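Local coordinates for protein lactococcus lactis MG1363 DpsA (Lactococcus lactis, PDB 1ZS3) that binds DNA through a required N-terminal helix as a dodecameric Dps protein of oxidative stress, probably protecting the chromosome, at residues 28-33 / 130-135; 36-41 / 123-128. One frame throughout, in Å; residues are numbered along the deposited sequence.

In the fold
Contacts 1 and 2 are successive meeting points of the same two antiparallel helices, 27-51 and 111-138, in the four-helix bundle of the Dps subunit; their centres lie about 11 Å apart. Contact 2 sits deep, about 4 Å from the centre of the chain, while contact 1 lies about 11 Å from it, at the start of helix 27-51 and just after the N-terminal helix 5-23. F128 of contact 2 joins them: its carbonyl O approaches M30 CG at 3.6 Å, and its ring takes the H33 imidazole edge-to-face. Along the helix pair the character changes from apolar packing in contact 1 to amide, carboxylate and water in contact 2.

Contact 1. Residues 28-33 / 130-135; sequences GAMLGH and TRAIKL
M30 is the central side chain where helix 27-51 begins to run against the later part of helix 111-138. Its CB points toward the facing helix and reaches L135 CD1 at 4.1 Å. CG, anti to the backbone N (chi1 -167°), lies against A132, 3.9 Å from the backbone N of that residue. The bend at chi2 turns the sulfur back from helix 111-138, and the further bend at chi3 brings CE to R131 CD at 3.8 Å.

The well-packed side is completed by L31. Its CB leaves the helix obliquely to the contact, but with CG beside the backbone N the isobutyl tip swings across, and CD2 lies 3.5 Å from A132 CB. A132 offers only a methyl group between M30 and L31, so little bulk separates the backbones here: CA of M30 and CA of A132 are 5.8 Å apart. L31 also leans on L144 and V148 of helix 142-165, so this flank faces the bundle interior.

The segment axes approach to 8.9 Å with their directions 160° apart. This is the antiparallel packing of neighbouring helices in the ferritin-like four-helix bundle of Dps proteins, and no hydrogen bond crosses between the segments.

Toward R131 the contact opens to solvent. The arginine and methionine chains cross at about a right angle, and between the segments this flank rests on M30 CE against R131 CB and CD, with the guanidinium approached obliquely. The guanidinium reaches out over the F128 ring of its own helix in a cation-pi contact, and NE makes a weak hydrogen bond to M127 O. L135, partly exposed at the other end of the contact, touches P25 in the loop before helix 27-51.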
# COMPACT_ATOMS: atom_id res chain seq x y z
N GLY A 28 21.63 -34.23 -4.79
CA GLY A 28 22.44 -33.16 -4.17
C GLY A 28 23.77 -32.94 -4.85
O GLY A 28 24.33 -31.85 -4.84
N ALA A 29 24.32 -34.00 -5.42
CA ALA A 29 25.62 -33.90 -6.12
C ALA A 29 25.38 -33.13 -7.42
O ALA A 29 26.04 -32.11 -7.67
CB ALA A 29 26.15 -35.31 -6.45
N MET A 30 24.43 -33.63 -8.22
CA MET A 30 24.04 -32.96 -9.45
C MET A 30 23.70 -31.47 -9.27
O MET A 30 24.05 -30.65 -10.11
CB MET A 30 22.86 -33.69 -10.06
CG MET A 30 22.54 -33.27 -11.47
SD MET A 30 24.03 -33.42 -12.53
CE MET A 30 23.84 -35.20 -12.97
N LEU A 31 23.04 -31.12 -8.17
CA LEU A 31 22.63 -29.76 -7.87
C LEU A 31 23.78 -28.87 -7.45
O LEU A 31 23.60 -27.65 -7.37
CB LEU A 31 21.57 -29.73 -6.77
CG LEU A 31 20.19 -30.21 -7.19
CD1 LEU A 31 19.31 -30.48 -5.97
CD2 LEU A 31 19.55 -29.21 -8.13
N GLY A 32 24.93 -29.48 -7.15
CA GLY A 32 26.17 -28.77 -6.87
C GLY A 32 26.70 -28.10 -8.10
O GLY A 32 27.36 -27.06 -7.99
N HIS A 33 26.42 -28.71 -9.24
CA HIS A 33 26.72 -28.12 -10.51
C HIS A 33 25.69 -27.01 -10.86
O HIS A 33 26.01 -26.01 -11.53
CB HIS A 33 26.65 -29.20 -11.55
CG HIS A 33 27.80 -30.19 -11.55
ND1 HIS A 33 29.19 -29.82 -11.50
CD2 HIS A 33 27.77 -31.54 -11.73
CE1 HIS A 33 29.93 -30.92 -11.56
NE2 HIS A 33 29.12 -31.96 -11.77
N THR A 130 17.64 -30.47 -15.65
CA THR A 130 16.87 -31.60 -16.17
C THR A 130 17.15 -32.88 -15.39
O THR A 130 16.22 -33.56 -14.95
CB THR A 130 17.15 -31.75 -17.67
OG1 THR A 130 16.20 -30.96 -18.41
CG2 THR A 130 16.93 -33.15 -18.19
N ARG A 131 18.42 -33.18 -15.22
CA ARG A 131 18.87 -34.38 -14.54
C ARG A 131 18.53 -34.29 -13.06
O ARG A 131 18.09 -35.26 -12.48
CB ARG A 131 20.38 -34.60 -14.76
CG ARG A 131 20.72 -35.08 -16.18
CD ARG A 131 22.16 -35.62 -16.35
NE ARG A 131 23.01 -34.67 -17.10
CZ ARG A 131 24.33 -34.79 -17.28
NH1 ARG A 131 24.98 -33.87 -18.00
NH2 ARG A 131 25.00 -35.83 -16.75
N ALA A 132 18.74 -33.13 -12.44
CA ALA A 132 18.47 -33.00 -11.03
C ALA A 132 16.93 -33.14 -10.72
O ALA A 132 16.55 -33.58 -9.64
CB ALA A 132 18.99 -31.69 -10.52
N ILE A 133 16.06 -32.79 -11.66
CA ILE A 133 14.64 -32.99 -11.49
C ILE A 133 14.41 -34.45 -11.39
O ILE A 133 13.80 -34.88 -10.43
CB ILE A 133 13.85 -32.39 -12.66
CG1 ILE A 133 13.96 -30.86 -12.58
CG2 ILE A 133 12.40 -32.92 -12.69
CD1 ILE A 133 13.52 -30.17 -13.80
N LYS A 134 14.88 -35.20 -12.40
CA LYS A 134 14.63 -36.64 -12.48
C LYS A 134 15.17 -37.38 -11.25
O LYS A 134 14.52 -38.28 -10.73
CB LYS A 134 15.23 -37.25 -13.74
CG LYS A 134 14.63 -36.78 -15.07
CD LYS A 134 15.30 -37.50 -16.25
CE LYS A 134 14.96 -36.90 -17.61
NZ LYS A 134 16.22 -36.69 -18.48
N LEU A 135 16.36 -37.01 -10.77
CA LEU A 135 16.99 -37.65 -9.61
C LEU A 135 16.18 -37.33 -8.39
O LEU A 135 15.93 -38.21 -7.56
CB LEU A 135 18.46 -37.22 -9.39
CG LEU A 135 19.46 -37.65 -10.49
CD1 LEU A 135 20.91 -37.33 -10.11
CD2 LEU A 135 19.30 -39.14 -10.88

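Contact 2. Residues 36-41 / 123-128; sequences SNLFIE and QAQNMF
Q125 reaches out from helix 111-138, extended beyond CG, and lays its amide almost flat with the carboxylate of E41, the two planes 7° apart. NE2 donates to E41 OE2 at 2.6 Å, arriving at the anti lone pair, though the N-H...O angle of 140° leaves the bond bent. E41 meets it with CG anti to its backbone N and a bend at chi2. NE2 also donates to E68 OE1, so two acidic side chains share this buried amide. An alanine in place of Q125 would remove this donor from both carboxylates and would probably leave the buried E41 and E68 less well held. The other carboxylate oxygen of E41 lies close to D121, a like charge that may favour proton uptake by one of the pair.

L38 crosses Q125 at about a right angle, its CD2 3.9 Å from OE1. N37 places ND2 over one face of the F128 ring, 4.4 Å from CD1. The same nitrogen donates to a water at 3.2 Å, which in turn donates to the Q125 carbonyl O at 2.6 Å, while N37 OD1 accepts from K98 N.

The two helices run antiparallel in the bundle core. Helix 142-165 touches Q125 and N126, helix 55-81 supplies E68, and helix 90-96 packs on S36, F39 and I40, with F39 also meeting I43 of a neighbouring subunit.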
# COMPACT_ATOMS: atom_id res chain seq x y z
N SER A 36 26.33 -24.03 -8.67
CA SER A 36 27.62 -23.37 -8.90
C SER A 36 27.43 -22.56 -10.16
O SER A 36 27.87 -21.40 -10.21
CB SER A 36 28.81 -24.33 -8.99
OG SER A 36 29.25 -24.75 -7.70
N ASN A 37 26.80 -23.17 -11.16
CA ASN A 37 26.38 -22.47 -12.35
C ASN A 37 25.57 -21.20 -12.03
O ASN A 37 25.79 -20.16 -12.64
CB ASN A 37 25.59 -23.39 -13.30
CG ASN A 37 26.49 -24.40 -14.03
OD1 ASN A 37 27.71 -24.36 -13.89
ND2 ASN A 37 25.89 -25.33 -14.77
N LEU A 38 24.66 -21.28 -11.06
CA LEU A 38 23.83 -20.15 -10.68
C LEU A 38 24.71 -18.99 -10.29
O LEU A 38 24.47 -17.87 -10.73
CB LEU A 38 22.89 -20.50 -9.54
CG LEU A 38 21.69 -21.35 -9.96
CD1 LEU A 38 20.97 -21.75 -8.71
CD2 LEU A 38 20.78 -20.60 -10.94
N PHE A 39 25.71 -19.24 -9.45
CA PHE A 39 26.51 -18.17 -8.91
C PHE A 39 27.47 -17.60 -9.90
O PHE A 39 27.76 -16.40 -9.84
CB PHE A 39 27.24 -18.59 -7.65
CG PHE A 39 27.21 -17.54 -6.61
CD1 PHE A 39 26.33 -17.60 -5.56
CD2 PHE A 39 28.01 -16.44 -6.74
CE1 PHE A 39 26.30 -16.61 -4.62
CE2 PHE A 39 27.97 -15.43 -5.80
CZ PHE A 39 27.12 -15.52 -4.74
N ILE A 40 27.96 -18.40 -10.84
CA ILE A 40 28.93 -17.86 -11.78
C ILE A 40 28.17 -17.07 -12.81
O ILE A 40 28.64 -16.02 -13.20
CB ILE A 40 29.87 -19.01 -12.37
CG1 ILE A 40 31.26 -18.89 -11.75
CG2 ILE A 40 30.02 -18.92 -13.85
CD1 ILE A 40 31.25 -19.02 -10.26
N GLU A 41 27.01 -17.55 -13.25
CA GLU A 41 26.09 -16.72 -14.04
C GLU A 41 25.78 -15.41 -13.34
O GLU A 41 25.85 -14.39 -13.96
CB GLU A 41 24.78 -17.45 -14.30
CG GLU A 41 24.13 -16.96 -15.56
CD GLU A 41 24.71 -17.58 -16.81
OE1 GLU A 41 25.35 -16.84 -17.59
OE2 GLU A 41 24.51 -18.80 -16.99
N GLN A 123 21.05 -22.46 -21.88
CA GLN A 123 20.71 -23.72 -22.54
C GLN A 123 21.58 -24.75 -21.87
O GLN A 123 21.17 -25.87 -21.69
CB GLN A 123 21.05 -23.67 -24.03
CG GLN A 123 19.90 -23.94 -25.02
CD GLN A 123 20.08 -23.29 -26.42
OE1 GLN A 123 19.33 -23.61 -27.36
NE2 GLN A 123 21.05 -22.38 -26.55
N ALA A 124 22.78 -24.31 -21.47
CA ALA A 124 23.76 -25.21 -20.83
C ALA A 124 23.37 -25.50 -19.43
O ALA A 124 23.50 -26.63 -19.00
CB ALA A 124 25.19 -24.64 -20.89
N GLN A 125 22.85 -24.53 -18.68
CA GLN A 125 22.41 -24.80 -17.31
C GLN A 125 21.31 -25.88 -17.30
O GLN A 125 21.20 -26.63 -16.31
CB GLN A 125 21.84 -23.57 -16.57
CG GLN A 125 22.76 -22.35 -16.50
CD GLN A 125 22.25 -21.33 -15.54
OE1 GLN A 125 21.55 -21.66 -14.60
NE2 GLN A 125 22.56 -20.07 -15.78
N ASN A 126 20.54 -25.97 -18.40
CA ASN A 126 19.36 -26.89 -18.47
C ASN A 126 19.70 -28.37 -18.54
O ASN A 126 18.92 -29.17 -18.07
CB ASN A 126 18.38 -26.53 -19.60
CG ASN A 126 17.36 -25.44 -19.18
OD1 ASN A 126 17.29 -25.04 -18.01
ND2 ASN A 126 16.58 -24.96 -20.14
N MET A 127 20.83 -28.72 -19.15
CA MET A 127 21.27 -30.14 -19.21
C MET A 127 21.41 -30.73 -17.81
O MET A 127 21.06 -31.89 -17.62
CB MET A 127 22.64 -30.28 -19.92
CG MET A 127 22.63 -30.13 -21.47
SD MET A 127 24.26 -29.52 -22.06
CE MET A 127 23.78 -28.14 -23.37
N PHE A 128 21.87 -29.93 -16.86
CA PHE A 128 22.09 -30.34 -15.48
C PHE A 128 20.84 -30.27 -14.58
O PHE A 128 20.74 -31.04 -13.62
CB PHE A 128 23.18 -29.47 -14.87
CG PHE A 128 24.52 -29.63 -15.51
CD1 PHE A 128 24.78 -29.11 -16.78
CD2 PHE A 128 25.54 -30.32 -14.86
CE1 PHE A 128 26.02 -29.26 -17.37
CE2 PHE A 128 26.78 -30.46 -15.45
CZ PHE A 128 27.02 -29.93 -16.70
O HOH W 1 22.79 -26.01 -14.40